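Local coordinates for protein putative cellulase CEL6 (Mycobacterium tuberculosis, PDB 1UP3) that probably hydrolyses internal beta-1,4-glucosidic bonds of cellulose, as a family 6 glycoside hydrolase, and here binds glucose units of a thio-linked substrate analogue, at residues P119-C127 with W164-L174; V155-R163 with A182-Y193. All coordinates share one frame; numbering follows the deposited sequence.

Contact 1: P119-C127 with W164-L174; sequences PDALAMADC and WLSAEAMAARL. With BGC (beta-D-glucopyranose), chain B; BGC (beta-D-glucopyranose), chain C.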
loop_
_atom_site.group_PDB
_atom_site.type_symbol
_atom_site.label_atom_id
_atom_site.label_comp_id
_atom_site.label_asym_id
_atom_site.label_seq_id
_atom_site.Cartn_x
_atom_site.Cartn_y
_atom_site.Cartn_z
ATOM N N PRO A 119 -0.465 -0.877 5.764
ATOM C CA PRO A 119 -1.258 0.371 5.606
ATOM C C PRO A 119 -2.143 0.603 6.833
ATOM O O PRO A 119 -2.834 -0.318 7.249
ATOM C CB PRO A 119 -2.136 0.069 4.383
ATOM C CG PRO A 119 -1.243 -0.801 3.535
ATOM C CD PRO A 119 -0.539 -1.703 4.553
ATOM N N ASP A 120 -2.068 1.800 7.384
ATOM C CA ASP A 120 -2.917 2.305 8.487
ATOM C C ASP A 120 -2.490 1.846 9.855
ATOM O O ASP A 120 -2.982 2.398 10.827
ATOM C CB ASP A 120 -4.402 1.952 8.353
ATOM C CG ASP A 120 -5.018 2.333 7.027
ATOM O OD1 ASP A 120 -4.539 3.281 6.361
ATOM O OD2 ASP A 120 -6.036 1.709 6.612
ATOM N N ALA A 121 -1.587 0.871 9.976
ATOM C CA ALA A 121 -1.390 0.265 11.307
ATOM C C ALA A 121 -0.850 1.268 12.320
ATOM O O ALA A 121 -1.372 1.389 13.442
ATOM C CB ALA A 121 -0.512 -0.959 11.233
ATOM N N LEU A 122 0.202 1.973 11.966
ATOM C CA LEU A 122 0.791 2.956 12.898
ATOM C C LEU A 122 -0.153 4.149 13.090
ATOM O O LEU A 122 -0.279 4.656 14.206
ATOM C CB LEU A 122 2.143 3.463 12.435
ATOM C CG LEU A 122 3.277 2.424 12.357
ATOM C CD1 LEU A 122 4.581 3.099 11.975
ATOM C CD2 LEU A 122 3.438 1.701 13.664
ATOM N N ALA A 123 -0.815 4.572 12.021
ATOM C CA ALA A 123 -1.658 5.794 12.085
ATOM C C ALA A 123 -2.920 5.558 12.884
ATOM O O ALA A 123 -3.397 6.485 13.552
ATOM C CB ALA A 123 -2.003 6.293 10.687
ATOM N N MET A 124 -3.458 4.333 12.825
ATOM C CA MET A 124 -4.735 3.989 13.463
ATOM C C MET A 124 -4.550 3.391 14.865
ATOM O O MET A 124 -5.527 3.091 15.536
ATOM C CB MET A 124 -5.558 3.041 12.584
ATOM C CG MET A 124 -7.063 3.177 12.813
ATOM S SD MET A 124 -7.989 1.920 11.924
ATOM C CE MET A 124 -7.721 2.473 10.372
ATOM N N ALA A 125 -3.312 3.279 15.318
ATOM C CA ALA A 125 -3.000 2.532 16.540
ATOM C C ALA A 125 -3.673 3.106 17.780
ATOM O O ALA A 125 -3.849 2.382 18.736
ATOM C CB ALA A 125 -1.526 2.419 16.727
ATOM N N ASP A 126 -4.054 4.381 17.750
ATOM C CA ASP A 126 -4.681 4.985 18.921
ATOM C C ASP A 126 -6.049 4.395 19.277
ATOM O O ASP A 126 -6.525 4.597 20.422
ATOM C CB ASP A 126 -4.825 6.492 18.754
ATOM C CG ASP A 126 -3.500 7.211 18.749
ATOM O OD1 ASP A 126 -2.568 6.827 19.491
ATOM O OD2 ASP A 126 -3.374 8.258 18.076
ATOM N N CYS A 127 -6.696 3.686 18.354
ATOM C CA CYS A 127 -7.943 2.954 18.664
ATOM C C CYS A 127 -7.717 1.822 19.670
ATOM O O CYS A 127 -8.657 1.342 20.298
ATOM C CB CYS A 127 -8.574 2.361 17.386
ATOM S SG CYS A 127 -7.840 0.789 16.848
ATOM N N TRP A 164 -3.755 13.018 8.836
ATOM C CA TRP A 164 -3.993 11.990 9.840
ATOM C C TRP A 164 -3.177 12.365 11.072
ATOM O O TRP A 164 -3.608 13.264 11.813
ATOM C CB TRP A 164 -3.720 10.595 9.274
ATOM C CG TRP A 164 -4.396 9.511 10.027
ATOM C CD1 TRP A 164 -4.859 9.548 11.326
ATOM C CD2 TRP A 164 -4.728 8.215 9.531
ATOM N NE1 TRP A 164 -5.449 8.348 11.652
ATOM C CE2 TRP A 164 -5.379 7.513 10.572
ATOM C CE3 TRP A 164 -4.539 7.569 8.300
ATOM C CZ2 TRP A 164 -5.826 6.196 10.410
ATOM C CZ3 TRP A 164 -4.963 6.268 8.161
ATOM C CH2 TRP A 164 -5.597 5.602 9.208
ATOM N N LEU A 165 -2.051 11.716 11.356
ATOM C CA LEU A 165 -1.205 12.153 12.476
ATOM C C LEU A 165 -0.320 13.291 12.007
ATOM O O LEU A 165 -0.062 13.452 10.826
ATOM C CB LEU A 165 -0.330 11.012 13.010
ATOM C CG LEU A 165 -0.975 9.731 13.474
ATOM C CD1 LEU A 165 0.105 8.890 14.155
ATOM C CD2 LEU A 165 -2.113 10.048 14.393
ATOM N N SER A 166 0.188 14.087 12.943
ATOM C CA SER A 166 1.215 15.031 12.613
ATOM C C SER A 166 2.531 14.372 12.199
ATOM O O SER A 166 2.782 13.198 12.508
ATOM C CB SER A 166 1.487 15.960 13.782
ATOM O OG SER A 166 2.218 15.258 14.765
ATOM N N ALA A 167 3.350 15.131 11.487
ATOM C CA ALA A 167 4.678 14.657 11.068
ATOM C C ALA A 167 5.483 14.229 12.294
ATOM O O ALA A 167 6.138 13.181 12.276
ATOM C CB ALA A 167 5.435 15.691 10.275
ATOM N N GLU A 168 5.401 15.009 13.368
ATOM C CA GLU A 168 6.143 14.703 14.585
ATOM C C GLU A 168 5.643 13.412 15.240
ATOM O O GLU A 168 6.445 12.544 15.674
ATOM C CB GLU A 168 6.014 15.897 15.537
ATOM C CG GLU A 168 6.675 17.196 15.027
ATOM C CD GLU A 168 5.881 18.072 13.996
ATOM O OE1 GLU A 168 4.694 17.744 13.573
ATOM O OE2 GLU A 168 6.452 19.167 13.610
ATOM N N ALA A 169 4.333 13.251 15.328
ATOM C CA ALA A 169 3.736 12.081 15.927
ATOM C C ALA A 169 4.080 10.802 15.111
ATOM O O ALA A 169 4.460 9.763 15.689
ATOM C CB ALA A 169 2.234 12.250 16.053
ATOM N N MET A 170 3.996 10.909 13.798
ATOM C CA MET A 170 4.252 9.741 12.959
ATOM C C MET A 170 5.758 9.446 12.945
ATOM O O MET A 170 6.163 8.275 12.988
ATOM C CB MET A 170 3.648 9.922 11.579
ATOM C CG MET A 170 3.800 8.702 10.679
ATOM S SD MET A 170 3.322 7.113 11.399
ATOM C CE MET A 170 1.594 7.131 11.102
ATOM N N ALA A 171 6.609 10.465 12.915
ATOM C CA ALA A 171 8.046 10.211 12.938
ATOM C C ALA A 171 8.425 9.476 14.216
ATOM O O ALA A 171 9.305 8.617 14.192
ATOM C CB ALA A 171 8.834 11.509 12.826
ATOM N N ALA A 172 7.817 9.832 15.342
ATOM C CA ALA A 172 8.099 9.139 16.593
ATOM C C ALA A 172 7.793 7.650 16.495
ATOM O O ALA A 172 8.583 6.801 16.975
ATOM C CB ALA A 172 7.332 9.747 17.741
ATOM N N ARG A 173 6.653 7.318 15.915
ATOM C CA ARG A 173 6.262 5.928 15.743
ATOM C C ARG A 173 7.196 5.227 14.770
ATOM O O ARG A 173 7.576 4.074 14.999
ATOM C CB ARG A 173 4.810 5.823 15.316
ATOM C CG ARG A 173 3.861 6.366 16.355
ATOM C CD ARG A 173 2.395 6.297 16.008
ATOM N NE ARG A 173 1.659 7.088 16.986
ATOM C CZ ARG A 173 0.369 7.049 17.201
ATOM N NH1 ARG A 173 -0.431 6.238 16.524
ATOM N NH2 ARG A 173 -0.146 7.862 18.115
ATOM N N LEU A 174 7.536 5.872 13.658
ATOM C CA LEU A 174 8.464 5.244 12.684
ATOM C C LEU A 174 9.825 4.986 13.320
ATOM O O LEU A 174 10.438 3.943 13.085
ATOM C CB LEU A 174 8.636 6.163 11.474
ATOM C CG LEU A 174 7.417 6.215 10.548
ATOM C CD1 LEU A 174 7.572 7.372 9.568
ATOM C CD2 LEU A 174 7.264 4.925 9.753
HETATM C C2 BGC B . -9.863 4.237 7.170
HETATM C C3 BGC B . -9.091 3.114 6.493
HETATM C C4 BGC B . -8.476 3.600 5.180
HETATM C C5 BGC B . -7.686 4.897 5.457
HETATM C C6 BGC B . -7.175 5.534 4.157
HETATM C C1 BGC B . -8.961 5.464 7.338
HETATM O O2 BGC B . -10.431 3.804 8.420
HETATM O O3 BGC B . -9.905 1.972 6.274
HETATM O O4 BGC B . -7.607 2.626 4.592
HETATM O O5 BGC B . -8.493 5.884 6.080
HETATM O O6 BGC B . -6.388 6.676 4.437
HETATM C C2 BGC C . -8.256 9.923 8.399
HETATM C C3 BGC C . -8.784 8.721 7.653
HETATM C C4 BGC C . -8.928 7.485 8.550
HETATM C C5 BGC C . -9.650 7.829 9.877
HETATM C C6 BGC C . -9.587 6.652 10.855
HETATM C C1 BGC C . -9.077 10.105 9.667
HETATM O O2 BGC C . -8.334 11.061 7.548
HETATM O O3 BGC C . -7.949 8.468 6.519
HETATM O O4 BGC C . -9.695 6.528 7.913
HETATM O O5 BGC C . -8.979 8.914 10.434
HETATM O O6 BGC C . -10.378 7.002 11.986
#
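Asp126 OD1 is shared by two arginines: it forms a salt bridge with Arg173 NH2, 3.0 Å away, and a second one with Arg133 of helix 130-147. Arg173 NH2 arrives on the syn side but tilted out of the carboxylate plane, the two flat groups standing nearly perpendicular, at 85°. The neighbouring nitrogen, Arg173 NH1, donates to Leu122 O at 2.8 Å, approaching nearly in line with the C=O bond and close to the guanidinium plane, though the N-H itself is bent. An extended chain from CG to NE carries the arginine to both acceptors, while Leu165 CD1 covers one guanidinium face.

At the sugar end Trp164 takes over. Its CG stands opposite the backbone N (chi1 -159°), which brings the indole over Ala123, whose CB makes a CH-pi contact 3.5 Å from the centroid of the six-membered ring. The chain C glucose lies across the opposite face. Asp120 OD1 meets the ring edge at Trp164 CZ3, and Asp120 OD2 accepts from O4 of the chain B glucose at 2.7 Å.

Between these two ends Met170 tucks its CE 3.6 Å from Ala123 N. Leu122 CD1 meets Leu174 CD2 beside it, and both leucines rest on Val157 of strand 153-158. Phe137 of helix 130-147 adjoins Leu122 and Arg173, whereas helix 195-208 flanks helix 167-176 at Ala167, Ala171 and Leu174.

Contact 2: V155-R163 with A182-Y193; sequences VYVDAGHSR and ARGFSLNVSNFY. With BGC (beta-D-glucopyranose), chain C; BGC (beta-D-glucopyranose), chain B; SO4 (sulfate ion), chain D.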
loop_
_atom_site.group_PDB
_atom_site.type_symbol
_atom_site.label_atom_id
_atom_site.label_comp_id
_atom_site.label_asym_id
_atom_site.label_seq_id
_atom_site.Cartn_x
_atom_site.Cartn_y
_atom_site.Cartn_z
ATOM N N VAL A 155 11.906 -1.761 1.666
ATOM C CA VAL A 155 10.814 -1.870 2.655
ATOM C C VAL A 155 10.367 -0.478 3.071
ATOM O O VAL A 155 11.199 0.340 3.498
ATOM C CB VAL A 155 11.242 -2.706 3.879
ATOM C CG1 VAL A 155 10.088 -2.781 4.912
ATOM C CG2 VAL A 155 11.679 -4.102 3.446
ATOM N N TYR A 156 9.064 -0.240 2.970
ATOM C CA TYR A 156 8.461 1.055 3.307
ATOM C C TYR A 156 7.373 0.793 4.338
ATOM O O TYR A 156 6.406 0.075 4.076
ATOM C CB TYR A 156 7.867 1.762 2.074
ATOM C CG TYR A 156 8.907 2.089 1.021
ATOM C CD1 TYR A 156 9.211 1.175 0.025
ATOM C CD2 TYR A 156 9.607 3.292 1.027
ATOM C CE1 TYR A 156 10.166 1.422 -0.928
ATOM C CE2 TYR A 156 10.598 3.533 0.057
ATOM C CZ TYR A 156 10.873 2.600 -0.896
ATOM O OH TYR A 156 11.829 2.839 -1.861
ATOM N N VAL A 157 7.531 1.343 5.531
ATOM C CA VAL A 157 6.538 1.194 6.597
ATOM C C VAL A 157 5.423 2.199 6.407
ATOM O O VAL A 157 5.659 3.392 6.212
ATOM C CB VAL A 157 7.204 1.451 7.981
ATOM C CG1 VAL A 157 6.176 1.360 9.060
ATOM C CG2 VAL A 157 8.374 0.469 8.161
ATOM N N ASP A 158 4.176 1.776 6.463
ATOM C CA ASP A 158 3.150 2.760 6.166
ATOM C C ASP A 158 3.057 3.816 7.262
ATOM O O ASP A 158 3.064 3.498 8.472
ATOM C CB ASP A 158 1.807 2.108 5.938
ATOM C CG ASP A 158 0.798 3.106 5.448
ATOM O OD1 ASP A 158 0.910 3.510 4.274
ATOM O OD2 ASP A 158 -0.054 3.637 6.226
ATOM N N ALA A 159 2.822 5.073 6.844
ATOM C CA ALA A 159 2.856 6.211 7.751
ATOM C C ALA A 159 1.609 7.128 7.617
ATOM O O ALA A 159 1.671 8.311 7.987
ATOM C CB ALA A 159 4.124 7.010 7.500
ATOM N N GLY A 160 0.505 6.606 7.110
ATOM C CA GLY A 160 -0.722 7.396 7.051
ATOM C C GLY A 160 -0.683 8.433 5.971
ATOM O O GLY A 160 -0.309 8.128 4.832
ATOM N N HIS A 161 -1.075 9.658 6.298
ATOM C CA HIS A 161 -1.155 10.754 5.316
ATOM C C HIS A 161 -1.154 12.088 6.013
ATOM O O HIS A 161 -1.233 12.150 7.228
ATOM C CB HIS A 161 -2.353 10.574 4.369
ATOM C CG HIS A 161 -3.676 10.600 5.041
ATOM N ND1 HIS A 161 -4.165 11.721 5.692
ATOM C CD2 HIS A 161 -4.627 9.637 5.167
ATOM C CE1 HIS A 161 -5.353 11.429 6.194
ATOM N NE2 HIS A 161 -5.650 10.168 5.904
ATOM N N SER A 162 -1.061 13.146 5.217
ATOM C CA SER A 162 -0.842 14.500 5.715
ATOM C C SER A 162 -1.997 15.072 6.533
ATOM O O SER A 162 -1.821 16.149 7.098
ATOM C CB SER A 162 -0.548 15.410 4.527
ATOM O OG SER A 162 -1.683 15.427 3.670
ATOM N N ARG A 163 -3.161 14.413 6.590
ATOM C CA ARG A 163 -4.302 14.888 7.386
ATOM C C ARG A 163 -4.683 13.897 8.500
ATOM O O ARG A 163 -5.791 13.925 9.022
ATOM C CB ARG A 163 -5.510 15.192 6.511
ATOM C CG ARG A 163 -5.200 16.140 5.417
ATOM C CD ARG A 163 -5.669 17.554 5.566
ATOM N NE ARG A 163 -5.403 18.240 4.288
ATOM C CZ ARG A 163 -6.325 18.583 3.372
ATOM N NH1 ARG A 163 -7.635 18.374 3.551
ATOM N NH2 ARG A 163 -5.941 19.182 2.266
ATOM N N ALA A 182 14.848 0.129 7.467
ATOM C CA ALA A 182 14.098 0.005 6.218
ATOM C C ALA A 182 14.558 1.100 5.245
ATOM O O ALA A 182 15.448 1.914 5.562
ATOM C CB ALA A 182 12.632 0.121 6.493
ATOM N N ARG A 183 13.970 1.136 4.048
ATOM C CA ARG A 183 14.227 2.237 3.124
ATOM C C ARG A 183 13.496 3.488 3.574
ATOM O O ARG A 183 13.990 4.602 3.373
ATOM C CB ARG A 183 13.816 1.850 1.696
ATOM C CG ARG A 183 14.030 2.912 0.645
ATOM C CD ARG A 183 15.480 3.355 0.467
ATOM N NE ARG A 183 15.576 4.405 -0.538
ATOM C CZ ARG A 183 16.670 5.045 -0.874
ATOM N NH1 ARG A 183 17.828 4.736 -0.303
ATOM N NH2 ARG A 183 16.622 5.989 -1.809
ATOM N N GLY A 184 12.302 3.312 4.130
ATOM C CA GLY A 184 11.544 4.441 4.635
ATOM C C GLY A 184 10.089 4.111 4.889
ATOM O O GLY A 184 9.751 3.141 5.577
ATOM N N PHE A 185 9.220 4.963 4.363
ATOM C CA PHE A 185 7.805 4.897 4.679
ATOM C C PHE A 185 6.901 5.185 3.467
ATOM O O PHE A 185 7.366 5.661 2.448
ATOM C CB PHE A 185 7.489 5.893 5.847
ATOM C CG PHE A 185 7.835 7.316 5.531
ATOM C CD1 PHE A 185 9.127 7.781 5.721
ATOM C CD2 PHE A 185 6.869 8.220 5.062
ATOM C CE1 PHE A 185 9.465 9.100 5.443
ATOM C CE2 PHE A 185 7.220 9.541 4.810
ATOM C CZ PHE A 185 8.520 9.971 4.966
ATOM N N SER A 186 5.608 4.871 3.610
ATOM C CA SER A 186 4.629 5.139 2.557
ATOM C C SER A 186 3.566 6.080 3.030
ATOM O O SER A 186 3.225 6.113 4.221
ATOM C CB SER A 186 4.001 3.825 2.028
ATOM O OG SER A 186 3.467 3.066 3.082
ATOM N N LEU A 187 3.059 6.865 2.085
ATOM C CA LEU A 187 1.997 7.857 2.330
ATOM C C LEU A 187 0.833 7.733 1.356
ATOM O O LEU A 187 0.998 7.314 0.207
ATOM C CB LEU A 187 2.559 9.250 2.142
ATOM C CG LEU A 187 3.708 9.705 3.055
ATOM C CD1 LEU A 187 4.229 11.088 2.624
ATOM C CD2 LEU A 187 3.201 9.717 4.501
ATOM N N ASN A 188 -0.340 8.152 1.826
ATOM C CA ASN A 188 -1.532 8.298 0.995
ATOM C C ASN A 188 -2.176 6.994 0.554
ATOM O O ASN A 188 -2.997 7.010 -0.367
ATOM C CB ASN A 188 -1.223 9.150 -0.252
ATOM C CG ASN A 188 -2.386 10.080 -0.661
ATOM O OD1 ASN A 188 -3.193 10.544 0.175
ATOM N ND2 ASN A 188 -2.505 10.305 -1.950
ATOM N N VAL A 189 -1.792 5.875 1.182
ATOM C CA VAL A 189 -2.278 4.583 0.727
ATOM C C VAL A 189 -3.810 4.521 0.847
ATOM O O VAL A 189 -4.384 4.761 1.917
ATOM C CB VAL A 189 -1.571 3.371 1.448
ATOM C CG1 VAL A 189 -2.231 2.048 1.034
ATOM C CG2 VAL A 189 -0.095 3.365 1.168
ATOM N N SER A 190 -4.464 4.197 -0.258
ATOM C CA SER A 190 -5.894 4.186 -0.348
ATOM C C SER A 190 -6.562 5.517 -0.120
ATOM O O SER A 190 -7.762 5.531 0.084
ATOM C CB SER A 190 -6.512 3.108 0.563
ATOM O OG SER A 190 -5.888 1.871 0.333
ATOM N N ASN A 191 -5.821 6.611 -0.137
ATOM C CA ASN A 191 -6.453 7.931 0.030
ATOM C C ASN A 191 -6.257 8.780 -1.222
ATOM O O ASN A 191 -5.933 8.261 -2.275
ATOM C CB ASN A 191 -5.977 8.567 1.328
ATOM C CG ASN A 191 -7.061 9.372 1.992
ATOM O OD1 ASN A 191 -7.556 10.338 1.412
ATOM N ND2 ASN A 191 -7.441 8.984 3.229
ATOM N N PHE A 192 -6.516 10.064 -1.094
ATOM C CA PHE A 192 -6.826 10.920 -2.225
ATOM C C PHE A 192 -6.113 12.256 -2.186
ATOM O O PHE A 192 -6.407 13.088 -3.047
ATOM C CB PHE A 192 -8.368 11.143 -2.278
ATOM C CG PHE A 192 -9.169 9.869 -2.320
ATOM C CD1 PHE A 192 -9.452 9.243 -3.511
ATOM C CD2 PHE A 192 -9.582 9.262 -1.132
ATOM C CE1 PHE A 192 -10.160 8.037 -3.523
ATOM C CE2 PHE A 192 -10.261 8.056 -1.147
ATOM C CZ PHE A 192 -10.544 7.451 -2.313
ATOM N N TYR A 193 -5.218 12.482 -1.206
ATOM C CA TYR A 193 -4.596 13.793 -1.069
ATOM C C TYR A 193 -3.609 14.049 -2.211
ATOM O O TYR A 193 -3.024 13.127 -2.734
ATOM C CB TYR A 193 -3.956 13.959 0.310
ATOM C CG TYR A 193 -4.977 13.891 1.403
ATOM C CD1 TYR A 193 -5.842 14.953 1.599
ATOM C CD2 TYR A 193 -5.155 12.732 2.172
ATOM C CE1 TYR A 193 -6.844 14.887 2.552
ATOM C CE2 TYR A 193 -6.171 12.661 3.119
ATOM C CZ TYR A 193 -7.004 13.718 3.292
ATOM O OH TYR A 193 -8.021 13.641 4.232
HETATM C C2 BGC C . -8.256 9.923 8.399
HETATM C C3 BGC C . -8.784 8.721 7.653
HETATM C C4 BGC C . -8.928 7.485 8.550
HETATM C C5 BGC C . -9.650 7.829 9.877
HETATM C C6 BGC C . -9.587 6.652 10.855
HETATM C C1 BGC C . -9.077 10.105 9.667
HETATM O O2 BGC C . -8.334 11.061 7.548
HETATM O O3 BGC C . -7.949 8.468 6.519
HETATM O O4 BGC C . -9.695 6.528 7.913
HETATM O O5 BGC C . -8.979 8.914 10.434
HETATM O O6 BGC C . -10.378 7.002 11.986
HETATM C C2 BGC B . -9.863 4.237 7.170
HETATM C C3 BGC B . -9.091 3.114 6.493
HETATM C C4 BGC B . -8.476 3.600 5.180
HETATM C C5 BGC B . -7.686 4.897 5.457
HETATM C C6 BGC B . -7.175 5.534 4.157
HETATM C C1 BGC B . -8.961 5.464 7.338
HETATM O O2 BGC B . -10.431 3.804 8.420
HETATM O O3 BGC B . -9.905 1.972 6.274
HETATM O O4 BGC B . -7.607 2.626 4.592
HETATM O O5 BGC B . -8.493 5.884 6.080
HETATM O O6 BGC B . -6.388 6.676 4.437
HETATM S S SO4 D . 20.044 7.630 -1.830
HETATM O O1 SO4 D . 20.125 6.402 -1.036
HETATM O O2 SO4 D . 18.794 7.782 -2.579
HETATM O O3 SO4 D . 21.121 7.610 -2.830
HETATM O O4 SO4 D . 20.252 8.778 -0.944
HETATM O O HOH W 1 -0.327 5.686 3.638
#
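Tyr193 CE2 sits over one face of the His161 ring, offset toward the rim, with the two ring planes turned 42° apart. At the imidazole edge, His161 ND1 accepts from Arg163 N, and NE2 donates to O3 of the chain C glucose at 2.9 Å. Those two in-plane bonds fix the ring's rotation. Over one face of Tyr193 lies Arg163, whose CG makes a CH-pi contact 3.9 Å from the ring centroid; its guanidinium reaches on to Glu197. Asn191 ND2 donates nearly straight to O6 of the chain B glucose at 2.8 Å.

Farther back, strands 155-158 and 184-187 pair in parallel, with Val157 N donating to Gly184 O at 2.9 Å. Val155 O accepts from both Arg183 N and Gly184 N. On the face carrying Tyr156, Ser186 OG donates to the anti side of Asp158 OD1, also 2.9 Å away. Asp158 OD2 closes an Asx turn by accepting from Gly160 N.

Just past the strands, water 1 accepts from Val189 N at 2.9 Å and lies 2.6 Å from Asp158 OD1, linking the two segments. Asp158 therefore has hydrogen-bond donors at both carboxylate oxygens, which should hold the group in place, while His161 and Asn191 present N-H groups to the sugars.

How the contacts relate
The two contacts, with centres about 10 Å apart, interlock along the chain: helix 167-176 of contact 1 connects the two parallel strands of contact 2 in a beta-alpha-beta unit. Their direct seam is partly polar, with a probable hydrogen bond from Asp120 N to Asp158 OD2 at 3.0 Å, and partly apolar, where Leu122 CD1 packs 3.8 Å from Val157 CG1. Separately, Met170 CE packs against the carbonyl oxygen Ala159 O at 3.3 Å. At the glycan pocket the Trp164 and His161 rings meet at about 40°. Each contact supplies at least one residue that bonds or faces each of the two glucoses, so the sugars lie along the seam between them.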